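Local coordinates for protein 2-hydroxyisobutyryl-CoA synthetase (Aquincola tertiaricarbonis, PDB 6HDY) that is a two-domain member of the ANL superfamily of AMP-binding enzymes and is found here as an assembly of two protein chains, at residues V114-N118 / S119-H123; V168-F172 / S173-G177; F374-G378 / E379-P383; R469-D473 / R474-R478. All coordinates share one frame; numbering follows the deposited sequence.

Interaction 1 of 4, residues V114-N118 / S119-H123; sequences VCVPN and SEIFH
Val116 lays its isopropyl group against the aliphatic part of Glu120, with Val116 CB 3.6 Å from Glu120 CG. Both methyls also touch CG, so this one methylene meets the whole branch. Glu120 CG lies anti to its own backbone N (chi1 161°). The chain then bends at chi2 and carries the carboxylate away from Val116. Its OE2 makes a weak hydrogen bond to Ala142 N. Pro117 CD also comes near, 4.0 Å from Glu120 CB.

The backbone makes a short 3-10 turn at Asn118-Glu120. Glu120 N donates to Pro117 O at 2.9 Å, and Ile121 N donates to Asn118 O at 3.2 Å. Ile121 turns its CD1 back across Asn118, 3.6 Å from Asn118 OD1. Farther off, Val114 CG2 and Val116 CG2 close loosely on the same isoleucine.

A water bridges the turn to the start of the strand. It donates to Ile121 O at 2.8 Å and to Asn118 O. The turn leads into strand 121-126, where Phe122 and His123 both face Ile139 in a classic beta bulge. The second subunit reaches this corner: its Lys191 NZ is hydrogen-bonded to Asn118 O, and its Glu186 OE2 to His123 NE2.

Asn118 O thus accepts from a backbone N-H, a water and a lysine of the other chain. The positive lysine would probably polarise this carbonyl, and the bond ties the turn to the dimer interface.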
loop_
_atom_site.group_PDB
_atom_site.type_symbol
_atom_site.label_atom_id
_atom_site.label_comp_id
_atom_site.label_asym_id
_atom_site.label_seq_id
_atom_site.Cartn_x
_atom_site.Cartn_y
_atom_site.Cartn_z
ATOM N N VAL A 114 3.767 -21.737 12.577
ATOM C CA VAL A 114 4.045 -21.327 11.194
ATOM C C VAL A 114 3.841 -22.490 10.173
ATOM O O VAL A 114 3.275 -22.257 9.110
ATOM C CB VAL A 114 5.409 -20.620 11.040
ATOM C CG1 VAL A 114 6.592 -21.563 11.312
ATOM C CG2 VAL A 114 5.531 -19.957 9.678
ATOM N N CYS A 115 4.306 -23.717 10.516
ATOM C CA CYS A 115 4.183 -25.006 9.821
ATOM C C CYS A 115 5.075 -25.131 8.613
ATOM O O CYS A 115 5.736 -26.149 8.463
ATOM C CB CYS A 115 2.733 -25.331 9.467
ATOM S SG CYS A 115 1.659 -25.605 10.893
ATOM N N VAL A 116 5.021 -24.142 7.707
ATOM C CA VAL A 116 5.800 -24.177 6.474
ATOM C C VAL A 116 7.261 -23.858 6.770
ATOM O O VAL A 116 7.531 -23.161 7.758
ATOM C CB VAL A 116 5.210 -23.221 5.386
ATOM C CG1 VAL A 116 3.831 -23.672 4.921
ATOM C CG2 VAL A 116 5.218 -21.759 5.822
ATOM N N PRO A 117 8.227 -24.299 5.923
ATOM C CA PRO A 117 9.612 -23.876 6.151
ATOM C C PRO A 117 9.731 -22.384 5.873
ATOM O O PRO A 117 8.915 -21.823 5.141
ATOM C CB PRO A 117 10.421 -24.680 5.121
ATOM C CG PRO A 117 9.475 -25.708 4.567
ATOM C CD PRO A 117 8.112 -25.113 4.692
ATOM N N ASN A 118 10.759 -21.753 6.446
ATOM C CA ASN A 118 11.091 -20.339 6.273
ATOM C C ASN A 118 11.125 -19.930 4.796
ATOM O O ASN A 118 10.619 -18.874 4.444
ATOM C CB ASN A 118 12.444 -20.045 6.922
ATOM C CG ASN A 118 12.466 -18.767 7.718
ATOM O OD1 ASN A 118 11.492 -18.409 8.407
ATOM N ND2 ASN A 118 13.595 -18.060 7.651
ATOM N N SER A 119 11.687 -20.789 3.942
ATOM C CA SER A 119 11.820 -20.618 2.499
ATOM C C SER A 119 10.488 -20.528 1.758
ATOM O O SER A 119 10.463 -20.111 0.604
ATOM C CB SER A 119 12.683 -21.738 1.915
ATOM O OG SER A 119 12.027 -22.995 1.967
ATOM N N GLU A 120 9.387 -20.930 2.393
ATOM C CA GLU A 120 8.080 -20.883 1.752
ATOM C C GLU A 120 7.391 -19.500 1.949
ATOM O O GLU A 120 6.510 -19.150 1.148
ATOM C CB GLU A 120 7.225 -22.089 2.216
ATOM C CG GLU A 120 5.707 -22.015 2.031
ATOM C CD GLU A 120 5.081 -22.251 0.666
ATOM O OE1 GLU A 120 5.815 -22.547 -0.306
ATOM O OE2 GLU A 120 3.834 -22.159 0.582
ATOM N N ILE A 121 7.802 -18.719 2.986
ATOM C CA ILE A 121 7.171 -17.420 3.310
ATOM C C ILE A 121 7.304 -16.428 2.147
ATOM O O ILE A 121 8.408 -16.173 1.631
ATOM C CB ILE A 121 7.626 -16.832 4.673
ATOM C CG1 ILE A 121 7.221 -17.790 5.820
ATOM C CG2 ILE A 121 7.016 -15.427 4.920
ATOM C CD1 ILE A 121 8.276 -17.934 6.831
ATOM N N PHE A 122 6.142 -15.957 1.707
ATOM C CA PHE A 122 5.942 -15.058 0.581
ATOM C C PHE A 122 5.747 -13.598 1.001
ATOM O O PHE A 122 6.335 -12.714 0.393
ATOM C CB PHE A 122 4.719 -15.545 -0.228
ATOM C CG PHE A 122 4.331 -14.767 -1.463
ATOM C CD1 PHE A 122 5.156 -14.751 -2.587
ATOM C CD2 PHE A 122 3.141 -14.062 -1.512
ATOM C CE1 PHE A 122 4.785 -14.051 -3.740
ATOM C CE2 PHE A 122 2.770 -13.357 -2.666
ATOM C CZ PHE A 122 3.576 -13.398 -3.787
ATOM N N HIS A 123 4.877 -13.351 1.987
ATOM C CA HIS A 123 4.545 -12.009 2.462
ATOM C C HIS A 123 4.587 -11.932 3.961
ATOM O O HIS A 123 4.227 -12.897 4.642
ATOM C CB HIS A 123 3.148 -11.641 2.013
ATOM C CG HIS A 123 3.064 -10.770 0.806
ATOM N ND1 HIS A 123 2.191 -9.716 0.756
ATOM C CD2 HIS A 123 3.687 -10.876 -0.386
ATOM C CE1 HIS A 123 2.276 -9.234 -0.467
ATOM N NE2 HIS A 123 3.179 -9.890 -1.180
HETATM O O HOH W 1 10.974 -17.236 1.754
#

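Interaction 2 of 4, residues V168-F172 / S173-G177; sequences VAAVF and SLYMG. With 3HL ((3S)-3-hydroxybutanoic acid), chain B; 8LQ ([[(2~{R},3~{S},4~{R},5~{R})-5-(6-aminopurin-9-yl)-3,4-bis(oxidanyl)oxolan-2-yl]methoxy-oxidanyl-phosphoryl] (3~{S})-3-oxidanylbutanoate), chain C.
Between Val171 and Tyr175 the backbone turns back on itself, bringing CA of Ala170 to 7.1 Å from CA of Gly177 with no hydrogen bond between the two segments. Side chains meet inside the bend. Tyr175 CG stands anti to the backbone N (chi1 -176°), which sends the ring back along the loop toward Ala170. The Ala170 methyl meets the ring edge near its plane, CB to Tyr175 CE2 at 4.3 Å. Val171 O lies at the same edge, 4.0 Å from Tyr175 CD2. One methyl of Val171, CG1, approaches Tyr175 CB. The other, CG2, touches Ser173 CB at 4.0 Å. Gly177 has no side chain, and its N sits 3.6 Å above the ring plane, over the centre.

This loop joins strand 165-168 of the parallel sheet to helix 176-187. With strand 191-193 they form a beta-alpha-beta crossover, and the loop lies at the ligand pocket. (3S)-3-hydroxybutanoic acid and the larger ligand 8LQ occupy overlapping positions in the model, so any one pocket would hold one or the other. Tyr175 OH is 2.7 Å from OAE of 8LQ. Gly177 N lies 3.4 Å from CG2 of (3S)-3-hydroxybutanoic acid.

Phe465 packs edge-to-face with Tyr175, and Ser250 OG is hydrogen-bonded to either ligand. The outer side of the loop faces the second subunit, where Ser173 OG is hydrogen-bonded to O of Phe195 of that chain. Phe172 packs against Phe172 of the second subunit and meets Trp179 of both chains edge-to-face.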
loop_
_atom_site.group_PDB
_atom_site.type_symbol
_atom_site.label_atom_id
_atom_site.label_comp_id
_atom_site.label_asym_id
_atom_site.label_seq_id
_atom_site.Cartn_x
_atom_site.Cartn_y
_atom_site.Cartn_z
ATOM N N VAL A 168 -9.484 -0.261 -4.314
ATOM C CA VAL A 168 -9.107 -0.757 -2.974
ATOM C C VAL A 168 -8.563 0.439 -2.202
ATOM O O VAL A 168 -7.437 0.881 -2.421
ATOM C CB VAL A 168 -8.148 -1.989 -3.003
ATOM C CG1 VAL A 168 -7.868 -2.498 -1.590
ATOM C CG2 VAL A 168 -8.760 -3.108 -3.839
ATOM N N ALA A 169 -9.415 1.014 -1.352
ATOM C CA ALA A 169 -9.093 2.216 -0.597
ATOM C C ALA A 169 -8.991 1.986 0.920
ATOM O O ALA A 169 -9.734 2.565 1.711
ATOM C CB ALA A 169 -10.090 3.324 -0.937
ATOM N N ALA A 170 -8.070 1.111 1.309
ATOM C CA ALA A 170 -7.684 0.831 2.697
ATOM C C ALA A 170 -6.156 0.843 2.665
ATOM O O ALA A 170 -5.575 0.653 1.590
ATOM C CB ALA A 170 -8.224 -0.517 3.158
ATOM N N VAL A 171 -5.513 1.153 3.798
ATOM C CA VAL A 171 -4.065 1.281 3.927
ATOM C C VAL A 171 -3.345 -0.027 3.532
ATOM O O VAL A 171 -3.748 -1.113 3.935
ATOM C CB VAL A 171 -3.626 1.839 5.330
ATOM C CG1 VAL A 171 -4.075 0.931 6.476
ATOM C CG2 VAL A 171 -2.115 2.080 5.403
ATOM N N PHE A 172 -2.305 0.090 2.703
ATOM C CA PHE A 172 -1.509 -1.053 2.263
ATOM C C PHE A 172 -0.249 -1.061 3.086
ATOM O O PHE A 172 0.679 -0.284 2.844
ATOM C CB PHE A 172 -1.207 -0.974 0.764
ATOM C CG PHE A 172 -2.344 -1.414 -0.115
ATOM C CD1 PHE A 172 -2.487 -2.745 -0.472
ATOM C CD2 PHE A 172 -3.254 -0.486 -0.622
ATOM C CE1 PHE A 172 -3.533 -3.151 -1.293
ATOM C CE2 PHE A 172 -4.329 -0.896 -1.411
ATOM C CZ PHE A 172 -4.448 -2.222 -1.758
ATOM N N SER A 173 -0.295 -1.817 4.171
ATOM C CA SER A 173 0.808 -1.880 5.128
ATOM C C SER A 173 0.748 -3.249 5.813
ATOM O O SER A 173 0.534 -4.252 5.143
ATOM C CB SER A 173 0.673 -0.741 6.147
ATOM O OG SER A 173 1.772 -0.717 7.051
ATOM N N LEU A 174 0.867 -3.276 7.152
ATOM C CA LEU A 174 0.762 -4.476 7.974
ATOM C C LEU A 174 -0.628 -5.081 7.830
ATOM O O LEU A 174 -0.769 -6.300 7.775
ATOM C CB LEU A 174 1.013 -4.105 9.449
ATOM C CG LEU A 174 2.437 -3.775 9.837
ATOM C CD1 LEU A 174 2.485 -3.380 11.262
ATOM C CD2 LEU A 174 3.375 -4.954 9.588
ATOM N N TYR A 175 -1.643 -4.219 7.743
ATOM C CA TYR A 175 -3.072 -4.527 7.663
ATOM C C TYR A 175 -3.469 -5.455 6.493
ATOM O O TYR A 175 -3.243 -5.125 5.326
ATOM C CB TYR A 175 -3.842 -3.202 7.633
ATOM C CG TYR A 175 -5.343 -3.369 7.636
ATOM C CD1 TYR A 175 -5.992 -3.982 8.703
ATOM C CD2 TYR A 175 -6.119 -2.897 6.580
ATOM C CE1 TYR A 175 -7.381 -4.115 8.727
ATOM C CE2 TYR A 175 -7.512 -3.013 6.599
ATOM C CZ TYR A 175 -8.136 -3.632 7.671
ATOM O OH TYR A 175 -9.497 -3.765 7.715
ATOM N N MET A 176 -4.130 -6.597 6.813
ATOM C CA MET A 176 -4.501 -7.618 5.822
ATOM C C MET A 176 -5.661 -7.281 4.896
ATOM O O MET A 176 -5.737 -7.858 3.804
ATOM C CB MET A 176 -4.779 -8.972 6.481
ATOM C CG MET A 176 -3.527 -9.662 7.018
ATOM S SD MET A 176 -2.302 -10.083 5.775
ATOM C CE MET A 176 -3.152 -11.302 4.779
ATOM N N GLY A 177 -6.571 -6.419 5.363
ATOM C CA GLY A 177 -7.769 -6.024 4.655
ATOM C C GLY A 177 -7.543 -5.600 3.226
ATOM O O GLY A 177 -8.155 -6.156 2.308
HETATM C CA 3HL B . -9.941 -7.330 9.298
HETATM C CB 3HL B . -8.632 -8.039 8.880
HETATM O OG1 3HL B . -8.790 -8.905 7.761
HETATM C CG2 3HL B . -7.561 -7.056 8.513
HETATM C C 3HL B . -11.037 -7.733 8.342
HETATM O OA 3HL B . -10.970 -7.374 7.175
HETATM O OB 3HL B . -11.926 -8.640 8.821
HETATM N N9 8LQ C . -14.432 -6.694 12.299
HETATM C C8 8LQ C . -13.829 -6.981 11.134
HETATM N N7 8LQ C . -14.754 -7.057 10.183
HETATM C C5 8LQ C . -15.948 -6.840 10.759
HETATM C C6 8LQ C . -17.207 -6.747 10.277
HETATM N N6 8LQ C . -17.404 -6.956 8.985
HETATM N N1 8LQ C . -18.257 -6.486 11.079
HETATM C C2 8LQ C . -18.065 -6.262 12.445
HETATM N N3 8LQ C . -16.757 -6.290 12.905
HETATM C C4 8LQ C . -15.740 -6.608 12.070
HETATM C CAA 8LQ C . -8.530 -7.914 7.761
HETATM C CAZ 8LQ C . -10.059 -7.649 7.768
HETATM O OAE 8LQ C . -10.312 -6.292 7.415
HETATM C CAL 8LQ C . -10.700 -7.925 9.142
HETATM C CAS 8LQ C . -10.004 -7.111 10.241
HETATM O OAC 8LQ C . -10.264 -5.919 10.378
HETATM O OAQ 8LQ C . -9.043 -7.793 10.963
HETATM P PBC 8LQ C . -8.415 -7.233 12.323
HETATM O OAH 8LQ C . -7.640 -5.915 11.892
HETATM O OAD 8LQ C . -7.549 -8.206 13.013
HETATM O "O5'" 8LQ C . -9.670 -6.897 13.222
HETATM C "C5'" 8LQ C . -10.616 -7.946 13.418
HETATM C "C4'" 8LQ C . -11.758 -7.443 14.263
HETATM O "O4'" 8LQ C . -12.396 -6.323 13.592
HETATM C "C3'" 8LQ C . -12.770 -8.507 14.303
HETATM O "O3'" 8LQ C . -12.471 -9.447 15.373
HETATM C "C2'" 8LQ C . -14.037 -7.692 14.570
HETATM O "O2'" 8LQ C . -14.098 -7.227 15.976
HETATM C "C1'" 8LQ C . -13.817 -6.509 13.655
#

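Interaction 3 of 4, residues F374-G378 / E379-P383; sequences FTIRG and ENIYP
Phe374 lays one ring face over the Ile381 backbone and side chain. Ile381 CB makes an off-centre CH-pi contact, 4.2 Å from the ring centroid. Ile381 O lies over the same ring face, toward the rim. Ile381 CG2 touches Phe374 CZ at 3.7 Å, and Pro383 CG meets the ring edge. A chi1 of 53° puts CG between the backbone N and the carbonyl carbon and brings the ring over Ile381. On the face of the hairpin that carries Phe374, Ile381 CD1 reaches Ile376 CB at 4.0 Å. On the opposite face of the hairpin, Thr375 and Asn380 lie side by side, and Thr375 OG1 donates to Asn380 OD1 at 2.9 Å.

This two-stranded antiparallel beta hairpin is closed by a type I' turn from Ile376 to Glu379, with Arg377 and Gly378 at its corners. Ile381 N donates to Phe374 O at 2.9 Å, and Phe374 N donates back to Ile381 O, completing a hydrogen-bonded pair. Ile376 and Glu379 form the second such pair, and Thr375 CA-H points to Glu379 O at 3.3 Å.

Farther out, Ile386 of helix 383-391 covers Phe374 and Ile381. Leu413 of strand 413-419 packs on Phe374 and Ile376.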
loop_
_atom_site.group_PDB
_atom_site.type_symbol
_atom_site.label_atom_id
_atom_site.label_comp_id
_atom_site.label_asym_id
_atom_site.label_seq_id
_atom_site.Cartn_x
_atom_site.Cartn_y
_atom_site.Cartn_z
ATOM N N PHE A 374 -19.720 -2.050 27.331
ATOM C CA PHE A 374 -19.702 -1.375 28.632
ATOM C C PHE A 374 -21.089 -1.500 29.263
ATOM O O PHE A 374 -22.074 -1.758 28.567
ATOM C CB PHE A 374 -19.260 0.093 28.504
ATOM C CG PHE A 374 -20.058 0.878 27.488
ATOM C CD1 PHE A 374 -19.691 0.883 26.146
ATOM C CD2 PHE A 374 -21.192 1.586 27.866
ATOM C CE1 PHE A 374 -20.455 1.569 25.198
ATOM C CE2 PHE A 374 -21.956 2.274 26.918
ATOM C CZ PHE A 374 -21.578 2.268 25.590
ATOM N N THR A 375 -21.162 -1.340 30.581
ATOM C CA THR A 375 -22.415 -1.483 31.314
ATOM C C THR A 375 -22.828 -0.189 32.018
ATOM O O THR A 375 -22.034 0.405 32.748
ATOM C CB THR A 375 -22.320 -2.693 32.256
ATOM O OG1 THR A 375 -22.101 -3.855 31.459
ATOM C CG2 THR A 375 -23.581 -2.901 33.085
ATOM N N ILE A 376 -24.085 0.233 31.789
ATOM C CA ILE A 376 -24.690 1.400 32.434
ATOM C C ILE A 376 -25.999 0.963 33.115
ATOM O O ILE A 376 -26.906 0.487 32.433
ATOM C CB ILE A 376 -24.824 2.628 31.490
ATOM C CG1 ILE A 376 -23.426 3.078 31.013
ATOM C CG2 ILE A 376 -25.528 3.780 32.230
ATOM C CD1 ILE A 376 -23.381 3.876 29.881
ATOM N N ARG A 377 -26.045 1.057 34.470
ATOM C CA ARG A 377 -27.159 0.652 35.349
ATOM C C ARG A 377 -27.673 -0.769 35.034
ATOM O O ARG A 377 -28.864 -0.975 34.761
ATOM C CB ARG A 377 -28.293 1.696 35.380
ATOM C CG ARG A 377 -28.042 2.851 36.347
ATOM C CD ARG A 377 -29.304 3.663 36.607
ATOM N NE ARG A 377 -30.301 2.924 37.393
ATOM C CZ ARG A 377 -30.725 3.280 38.604
ATOM N NH1 ARG A 377 -30.252 4.376 39.186
ATOM N NH2 ARG A 377 -31.630 2.546 39.238
ATOM N N GLY A 378 -26.741 -1.723 35.057
ATOM C CA GLY A 378 -27.002 -3.137 34.815
ATOM C C GLY A 378 -27.382 -3.491 33.391
ATOM O O GLY A 378 -27.777 -4.634 33.125
ATOM N N GLU A 379 -27.267 -2.521 32.461
ATOM C CA GLU A 379 -27.614 -2.723 31.063
ATOM C C GLU A 379 -26.364 -2.814 30.169
ATOM O O GLU A 379 -25.511 -1.925 30.208
ATOM C CB GLU A 379 -28.613 -1.648 30.598
ATOM C CG GLU A 379 -29.752 -2.193 29.744
ATOM C CD GLU A 379 -30.653 -3.228 30.393
ATOM O OE1 GLU A 379 -31.148 -2.976 31.516
ATOM O OE2 GLU A 379 -30.874 -4.290 29.766
ATOM N N ASN A 380 -26.246 -3.924 29.410
ATOM C CA ASN A 380 -25.111 -4.206 28.521
ATOM C C ASN A 380 -25.249 -3.492 27.184
ATOM O O ASN A 380 -26.228 -3.712 26.458
ATOM C CB ASN A 380 -24.938 -5.716 28.328
ATOM C CG ASN A 380 -24.443 -6.447 29.557
ATOM O OD1 ASN A 380 -24.091 -5.849 30.590
ATOM N ND2 ASN A 380 -24.389 -7.771 29.463
ATOM N N ILE A 381 -24.279 -2.616 26.865
ATOM C CA ILE A 381 -24.326 -1.812 25.644
ATOM C C ILE A 381 -23.081 -1.986 24.781
ATOM O O ILE A 381 -21.960 -1.868 25.281
ATOM C CB ILE A 381 -24.588 -0.294 25.965
ATOM C CG1 ILE A 381 -25.796 -0.079 26.902
ATOM C CG2 ILE A 381 -24.725 0.553 24.684
ATOM C CD1 ILE A 381 -25.600 1.028 27.859
ATOM N N TYR A 382 -23.294 -2.198 23.463
ATOM C CA TYR A 382 -22.245 -2.260 22.455
ATOM C C TYR A 382 -22.170 -0.899 21.760
ATOM O O TYR A 382 -23.222 -0.335 21.465
ATOM C CB TYR A 382 -22.507 -3.397 21.453
ATOM C CG TYR A 382 -21.976 -4.720 21.950
ATOM C CD1 TYR A 382 -22.713 -5.501 22.838
ATOM C CD2 TYR A 382 -20.698 -5.156 21.606
ATOM C CE1 TYR A 382 -22.214 -6.705 23.333
ATOM C CE2 TYR A 382 -20.190 -6.366 22.086
ATOM C CZ TYR A 382 -20.953 -7.138 22.951
ATOM O OH TYR A 382 -20.463 -8.321 23.451
ATOM N N PRO A 383 -20.963 -0.334 21.506
ATOM C CA PRO A 383 -20.884 0.979 20.832
ATOM C C PRO A 383 -21.667 1.093 19.522
ATOM O O PRO A 383 -22.168 2.182 19.197
ATOM C CB PRO A 383 -19.379 1.168 20.614
ATOM C CG PRO A 383 -18.747 0.362 21.692
ATOM C CD PRO A 383 -19.613 -0.847 21.823
#

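Interaction 4 of 4, residues R469-D473 / R474-R478; sequences RVIDD and REVFR
Asp473 OD1 takes two backbone N-H groups of the helix that follows. Val476 N donates to it at 3.1 Å, with an angle of 155° at the hydrogen, from above the carboxylate plane. Glu475 N is nearer, at 2.9 Å, but its bond is bent and weak. Asp473 CG lies anti to its backbone N (chi1 -166°), which swings the carboxylate over the first turn. The backbone joins in: Phe477 N donates to Asp473 O at 3.0 Å.

Two acids come close here: Asp473 OD1 and Glu475 OE1 stand 4.4 Å apart, which probably costs some energy. The N-H groups and the positive end of the helix dipole would offset part of it.

Packing is lighter. Val476 CG2 rests on the Asp473 carboxylate, 3.7 Å from CG, the two side chains crossing at about a right angle. Its other methyl, CG1, meets Ile471 CG2 at 4.1 Å. Ile471 belongs to the short strand 470-471, an edge of the mixed sheet beside strand 399-403. Nearby, Arg469 makes a salt bridge to Glu399.

Helix 474-486 is the last helix of the chain. Its start is a classic N-cap: an aspartate just before the first turn, its side chain accepting from N-H groups that lack a preceding helical carbonyl.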
loop_
_atom_site.group_PDB
_atom_site.type_symbol
_atom_site.label_atom_id
_atom_site.label_comp_id
_atom_site.label_asym_id
_atom_site.label_seq_id
_atom_site.Cartn_x
_atom_site.Cartn_y
_atom_site.Cartn_z
ATOM N N ARG A 469 -14.669 5.300 18.748
ATOM C CA ARG A 469 -15.598 6.283 19.331
ATOM C C ARG A 469 -15.692 6.247 20.849
ATOM O O ARG A 469 -16.247 7.173 21.434
ATOM C CB ARG A 469 -16.998 6.180 18.693
ATOM C CG ARG A 469 -16.959 6.633 17.244
ATOM C CD ARG A 469 -18.325 6.789 16.622
ATOM N NE ARG A 469 -18.190 7.242 15.236
ATOM C CZ ARG A 469 -18.298 6.458 14.172
ATOM N NH1 ARG A 469 -18.599 5.174 14.311
ATOM N NH2 ARG A 469 -18.121 6.954 12.957
ATOM N N VAL A 470 -15.122 5.216 21.495
ATOM C CA VAL A 470 -15.168 5.134 22.950
ATOM C C VAL A 470 -13.906 5.721 23.573
ATOM O O VAL A 470 -12.792 5.344 23.198
ATOM C CB VAL A 470 -15.502 3.717 23.462
ATOM C CG1 VAL A 470 -15.446 3.660 24.985
ATOM C CG2 VAL A 470 -16.875 3.281 22.972
ATOM N N ILE A 471 -14.105 6.685 24.494
ATOM C CA ILE A 471 -13.065 7.332 25.293
ATOM C C ILE A 471 -13.330 6.774 26.687
ATOM O O ILE A 471 -14.339 7.129 27.300
ATOM C CB ILE A 471 -13.129 8.888 25.240
ATOM C CG1 ILE A 471 -13.139 9.406 23.788
ATOM C CG2 ILE A 471 -11.959 9.500 26.025
ATOM C CD1 ILE A 471 -13.745 10.805 23.634
ATOM N N ASP A 472 -12.475 5.830 27.135
ATOM C CA ASP A 472 -12.613 5.078 28.383
ATOM C C ASP A 472 -11.834 5.682 29.597
ATOM O O ASP A 472 -11.669 5.007 30.611
ATOM C CB ASP A 472 -12.229 3.601 28.115
ATOM C CG ASP A 472 -12.117 2.700 29.337
ATOM O OD1 ASP A 472 -13.128 2.548 30.059
ATOM O OD2 ASP A 472 -11.000 2.212 29.616
ATOM N N ASP A 473 -11.463 6.971 29.530
ATOM C CA ASP A 473 -10.712 7.706 30.557
ATOM C C ASP A 473 -11.600 8.185 31.732
ATOM O O ASP A 473 -12.622 8.840 31.518
ATOM C CB ASP A 473 -9.980 8.885 29.882
ATOM C CG ASP A 473 -8.892 9.571 30.681
ATOM O OD1 ASP A 473 -9.216 10.194 31.713
ATOM O OD2 ASP A 473 -7.740 9.606 30.200
ATOM N N ARG A 474 -11.189 7.860 32.971
ATOM C CA ARG A 474 -11.880 8.231 34.214
ATOM C C ARG A 474 -11.880 9.754 34.458
ATOM O O ARG A 474 -12.875 10.280 34.946
ATOM C CB ARG A 474 -11.270 7.484 35.415
ATOM C CG ARG A 474 -12.154 7.397 36.656
ATOM C CD ARG A 474 -11.315 7.007 37.865
ATOM N NE ARG A 474 -12.082 6.973 39.112
ATOM C CZ ARG A 474 -11.573 6.647 40.298
ATOM N NH1 ARG A 474 -10.292 6.319 40.414
ATOM N NH2 ARG A 474 -12.344 6.644 41.378
ATOM N N GLU A 475 -10.772 10.452 34.132
ATOM C CA GLU A 475 -10.659 11.903 34.301
ATOM C C GLU A 475 -11.526 12.650 33.279
ATOM O O GLU A 475 -12.160 13.643 33.638
ATOM C CB GLU A 475 -9.199 12.357 34.210
ATOM C CG GLU A 475 -8.362 11.964 35.418
ATOM C CD GLU A 475 -6.923 12.433 35.363
ATOM O OE1 GLU A 475 -6.236 12.151 34.353
ATOM O OE2 GLU A 475 -6.474 13.061 36.348
ATOM N N VAL A 476 -11.568 12.155 32.019
ATOM C CA VAL A 476 -12.364 12.734 30.930
ATOM C C VAL A 476 -13.863 12.581 31.262
ATOM O O VAL A 476 -14.635 13.530 31.082
ATOM C CB VAL A 476 -11.969 12.148 29.533
ATOM C CG1 VAL A 476 -12.884 12.659 28.431
ATOM C CG2 VAL A 476 -10.519 12.484 29.196
ATOM N N PHE A 477 -14.253 11.382 31.764
ATOM C CA PHE A 477 -15.623 11.043 32.171
ATOM C C PHE A 477 -16.115 11.974 33.287
ATOM O O PHE A 477 -17.214 12.537 33.184
ATOM C CB PHE A 477 -15.720 9.561 32.613
ATOM C CG PHE A 477 -17.096 9.137 33.084
ATOM C CD1 PHE A 477 -18.052 8.682 32.178
ATOM C CD2 PHE A 477 -17.438 9.195 34.432
ATOM C CE1 PHE A 477 -19.327 8.302 32.611
ATOM C CE2 PHE A 477 -18.720 8.826 34.857
ATOM C CZ PHE A 477 -19.656 8.387 33.941
ATOM N N ARG A 478 -15.300 12.112 34.359
ATOM C CA ARG A 478 -15.633 12.948 35.502
ATOM C C ARG A 478 -15.716 14.413 35.109
ATOM O O ARG A 478 -16.703 15.056 35.454
ATOM C CB ARG A 478 -14.697 12.691 36.689
ATOM C CG ARG A 478 -14.863 11.273 37.218
ATOM C CD ARG A 478 -14.806 11.198 38.713
ATOM N NE ARG A 478 -15.243 9.889 39.194
ATOM C CZ ARG A 478 -14.519 9.100 39.979
ATOM N NH1 ARG A 478 -13.311 9.479 40.381
ATOM N NH2 ARG A 478 -14.999 7.931 40.380
#

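How the interactions relate
From the N terminus, the four contacts follow one another in series. None nests inside or crosses another. Interaction 1 closes the turn into strand 121-126, and interaction 2 closes the bend between strand 165-168 and helix 176-187. Both belong to the AMP-binding part of the chain and both touch the second subunit, though their nearest atoms are about 7 Å apart. Interaction 3 closes the hairpin 374-381, and interaction 4 opens the final helix. Those two do touch: Pro383 CG packs on Val470 CG2 at 3.7 Å, joining the hairpin's exit to the edge strand. Interactions 2 and 3 lie about 32 Å apart between centres, on opposite sides of the chain's centre.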